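Local coordinates for lipoprotein (Thermotoga maritima, PDB 2F4I) that is of unknown function but is predicted to be a periplasmic lipoprotein of the DUF2291 family, built on an OB-fold, at residues A[71-76]-A[114-119]. Residues are numbered along the deposited sequence; the frame is centred on the assembly and turned at random.
Sequences YRYYII and IVNATG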
ATOM      1  N   TYR A  71      13.386   5.245   7.128  1.00 16.69           N
ATOM      2  CA  TYR A  71      12.060   4.855   6.691  1.00 17.28           C
ATOM      3  C   TYR A  71      11.932   3.342   6.617  1.00 14.86           C
ATOM      4  O   TYR A  71      12.857   2.641   6.232  1.00 16.23           O
ATOM      5  CB  TYR A  71      11.714   5.553   5.382  1.00 16.86           C
ATOM      6  CG  TYR A  71      11.534   7.075   5.555  1.00 16.18           C
ATOM      7  CD1 TYR A  71      10.332   7.598   5.989  1.00 14.94           C
ATOM      8  CD2 TYR A  71      12.564   7.961   5.273  1.00 16.01           C
ATOM      9  CE1 TYR A  71      10.143   8.927   6.157  1.00 14.83           C
ATOM     10  CE2 TYR A  71      12.388   9.318   5.444  1.00 15.81           C
ATOM     11  CZ  TYR A  71      11.152   9.792   5.890  1.00 16.43           C
ATOM     12  OH  TYR A  71      10.953  11.137   6.099  1.00 16.42           O
ATOM     13  N   ARG A  72      10.773   2.855   7.018  1.00 17.19           N
ATOM     14  CA  ARG A  72      10.447   1.434   7.084  1.00 17.36           C
ATOM     15  C   ARG A  72       9.234   1.145   6.196  1.00 15.01           C
ATOM     16  O   ARG A  72       8.180   1.713   6.387  1.00 14.02           O
ATOM     17  CB  ARG A  72      10.150   1.078   8.551  1.00 17.14           C
ATOM     18  CG  ARG A  72      11.320   1.390   9.485  1.00 17.36           C
ATOM     19  CD  ARG A  72      12.539   0.552   9.128  1.00 17.88           C
ATOM     20  NE  ARG A  72      13.676   0.810  10.011  1.00 17.48           N
ATOM     21  CZ  ARG A  72      14.754   1.541   9.719  1.00 18.34           C
ATOM     22  NH1 ARG A  72      14.901   2.130   8.551  1.00 17.97           N
ATOM     23  NH2 ARG A  72      15.730   1.676  10.623  1.00 18.59           N
ATOM     24  N   TYR A  73       9.403   0.285   5.203  1.00 15.93           N
ATOM     25  CA  TYR A  73       8.390   0.064   4.165  1.00 16.64           C
ATOM     26  C   TYR A  73       7.656  -1.261   4.362  1.00 16.34           C
ATOM     27  O   TYR A  73       8.270  -2.325   4.316  1.00 16.66           O
ATOM     28  CB  TYR A  73       9.007   0.093   2.748  1.00 16.86           C
ATOM     29  CG  TYR A  73       9.671   1.384   2.435  1.00 15.80           C
ATOM     30  CD1 TYR A  73       8.935   2.431   1.913  1.00 16.28           C
ATOM     31  CD2 TYR A  73      11.034   1.585   2.701  1.00 15.53           C
ATOM     32  CE1 TYR A  73       9.517   3.673   1.691  1.00 16.73           C
ATOM     33  CE2 TYR A  73      11.642   2.818   2.444  1.00 15.65           C
ATOM     34  CZ  TYR A  73      10.876   3.863   1.948  1.00 16.17           C
ATOM     35  OH  TYR A  73      11.411   5.114   1.717  1.00 16.60           O
ATOM     36  N   TYR A  74       6.337  -1.158   4.564  1.00 16.00           N
ATOM     37  CA  TYR A  74       5.483  -2.283   4.920  1.00 16.97           C
ATOM     38  C   TYR A  74       4.593  -2.651   3.752  1.00 16.94           C
ATOM     39  O   TYR A  74       4.142  -1.774   3.004  1.00 17.35           O
ATOM     40  CB  TYR A  74       4.574  -1.896   6.071  1.00 16.64           C
ATOM     41  CG  TYR A  74       5.241  -1.824   7.411  1.00 17.02           C
ATOM     42  CD1 TYR A  74       5.948  -0.685   7.806  1.00 16.27           C
ATOM     43  CD2 TYR A  74       5.136  -2.878   8.299  1.00 16.09           C
ATOM     44  CE1 TYR A  74       6.525  -0.629   9.040  1.00 17.34           C
ATOM     45  CE2 TYR A  74       5.708  -2.834   9.522  1.00 17.41           C
ATOM     46  CZ  TYR A  74       6.403  -1.705   9.907  1.00 17.40           C
ATOM     47  OH  TYR A  74       6.979  -1.669  11.157  1.00 17.18           O
ATOM     48  N   ILE A  75       4.324  -3.948   3.617  1.00 17.26           N
ATOM     49  CA  ILE A  75       3.272  -4.396   2.738  1.00 18.46           C
ATOM     50  C   ILE A  75       2.391  -5.387   3.491  1.00 16.74           C
ATOM     51  O   ILE A  75       2.895  -6.350   4.095  1.00 14.65           O
ATOM     52  CB  ILE A  75       3.821  -4.859   1.375  1.00 18.02           C
ATOM     53  CG1 ILE A  75       2.728  -5.506   0.539  1.00 18.31           C
ATOM     54  CG2 ILE A  75       5.001  -5.736   1.488  1.00 18.86           C
ATOM     55  CD1 ILE A  75       3.103  -5.430  -0.936  1.00 19.71           C
ATOM     56  N   ILE A  76       1.095  -5.057   3.549  1.00 17.33           N
ATOM     57  CA  ILE A  76       0.099  -5.832   4.275  1.00 17.87           C
ATOM     58  C   ILE A  76      -1.025  -6.295   3.355  1.00 18.36           C
ATOM     59  O   ILE A  76      -1.266  -5.728   2.291  1.00 16.93           O
ATOM     60  CB  ILE A  76      -0.470  -5.095   5.547  1.00 14.28           C
ATOM     61  CG1 ILE A  76      -1.080  -3.751   5.183  1.00 14.24           C
ATOM     62  CG2 ILE A  76       0.615  -4.992   6.590  1.00 12.58           C
ATOM     63  CD1 ILE A  76      -2.032  -3.137   6.245  1.00 14.73           C
ATOM     64  N   ILE A 114       5.831   2.643  -3.135  1.00 18.06           N
ATOM     65  CA  ILE A 114       5.397   1.378  -3.804  1.00 18.38           C
ATOM     66  C   ILE A 114       6.622   0.558  -4.184  1.00 18.19           C
ATOM     67  O   ILE A 114       6.687  -0.602  -3.856  1.00 18.90           O
ATOM     68  CB  ILE A 114       4.411   1.575  -5.033  1.00 17.33           C
ATOM     69  CG1 ILE A 114       3.039   2.109  -4.546  1.00 17.62           C
ATOM     70  CG2 ILE A 114       4.185   0.241  -5.775  1.00 14.52           C
ATOM     71  CD1 ILE A 114       2.259   3.019  -5.508  1.00 16.51           C
ATOM     72  N   VAL A 115       7.601   1.175  -4.841  1.00 17.42           N
ATOM     73  CA  VAL A 115       8.783   0.432  -5.304  1.00 18.76           C
ATOM     74  C   VAL A 115       9.654  -0.033  -4.141  1.00 16.68           C
ATOM     75  O   VAL A 115      10.215  -1.091  -4.209  1.00 17.23           O
ATOM     76  CB  VAL A 115       9.638   1.245  -6.379  1.00 18.38           C
ATOM     77  CG1 VAL A 115       8.820   1.491  -7.616  1.00 16.27           C
ATOM     78  CG2 VAL A 115      10.243   2.557  -5.784  1.00 18.60           C
ATOM     79  N   ASN A 116       9.718   0.755  -3.075  1.00 17.63           N
ATOM     80  CA  ASN A 116      10.496   0.411  -1.879  1.00 17.88           C
ATOM     81  C   ASN A 116       9.839  -0.637  -0.988  1.00 16.78           C
ATOM     82  O   ASN A 116      10.526  -1.545  -0.503  1.00 17.81           O
ATOM     83  CB  ASN A 116      10.847   1.685  -1.114  1.00 15.84           C
ATOM     84  CG  ASN A 116      11.817   2.567  -1.876  1.00 16.69           C
ATOM     85  OD1 ASN A 116      12.294   2.207  -2.950  1.00 17.24           O
ATOM     86  ND2 ASN A 116      12.164   3.695  -1.300  1.00 16.05           N
ATOM     87  N   ALA A 117       8.524  -0.572  -0.830  1.00 16.22           N
ATOM     88  CA  ALA A 117       7.777  -1.615  -0.074  1.00 17.27           C
ATOM     89  C   ALA A 117       7.742  -2.963  -0.772  1.00 18.21           C
ATOM     90  O   ALA A 117       7.792  -3.999  -0.094  1.00 19.64           O
ATOM     91  CB  ALA A 117       6.326  -1.135   0.256  1.00 15.95           C
ATOM     92  N   THR A 118       7.640  -2.955  -2.112  1.00 18.47           N
ATOM     93  CA  THR A 118       7.466  -4.183  -2.923  1.00 18.74           C
ATOM     94  C   THR A 118       8.800  -4.772  -3.430  1.00 20.15           C
ATOM     95  O   THR A 118       8.916  -5.974  -3.726  1.00 20.27           O
ATOM     96  CB  THR A 118       6.549  -3.889  -4.196  1.00 19.46           C
ATOM     97  OG1 THR A 118       7.220  -3.011  -5.117  1.00 17.34           O
ATOM     98  CG2 THR A 118       5.141  -3.319  -3.792  1.00 16.19           C
ATOM     99  N   GLY A 119       9.801  -3.907  -3.535  1.00 20.01           N
ATOM    100  CA  GLY A 119      11.083  -4.229  -4.148  1.00 19.53           C
ATOM    101  C   GLY A 119      11.046  -4.470  -5.650  1.00 20.83           C
ATOM    102  O   GLY A 119      11.980  -5.078  -6.224  1.00 21.92           O
TER
HETATM  103  O   HOH W   1       7.859  -4.235   2.611  1.00 12.93           O
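Helix segment 114-118 crosses strand segment 72-76 at -75°, the axes approaching to 7.1 Å, with Tyr-73 and Ala-117 the nearest CA pair. Alanine suits this close approach because its lone methyl lets the backbones draw together: Tyr-73 CB lies 3.5 Å from Ala-117 CA, and Ala-117 CB rests 3.6 Å from Tyr-74 O. With CG anti to its carbonyl carbon (chi1 -60°), Tyr-73 runs alongside Asn-116, offering a flat face and a hydroxyl acceptor. Asparagine serves both: Asn-116 CB sits squarely over the ring, a CH-pi contact 3.5 Å from the centroid, while the amide stands nearly perpendicular to the ring and its ND2 gives a weak hydrogen bond to Tyr-73 OH. An alanine in place of Tyr-73 would remove ring and acceptor, and would probably leave the Asn-116 side chain less firmly placed. A water donates to both Tyr-73 O and Ala-117 O, bridging the two backbones. Ile-75, beta-branched and so at home in a strand, sets CG2 against Ala-117 O and CD1 against Thr-118 CG2; Thr-118 turns OG1 back to Ile-114 O, presenting its methyl to the apolar side. Leu-189 of strand 184-193 touches both Ile-75 and Thr-118. The contact is helix-on-sheet packing, laying short helix 113-118 across the OB-fold's mixed sheet.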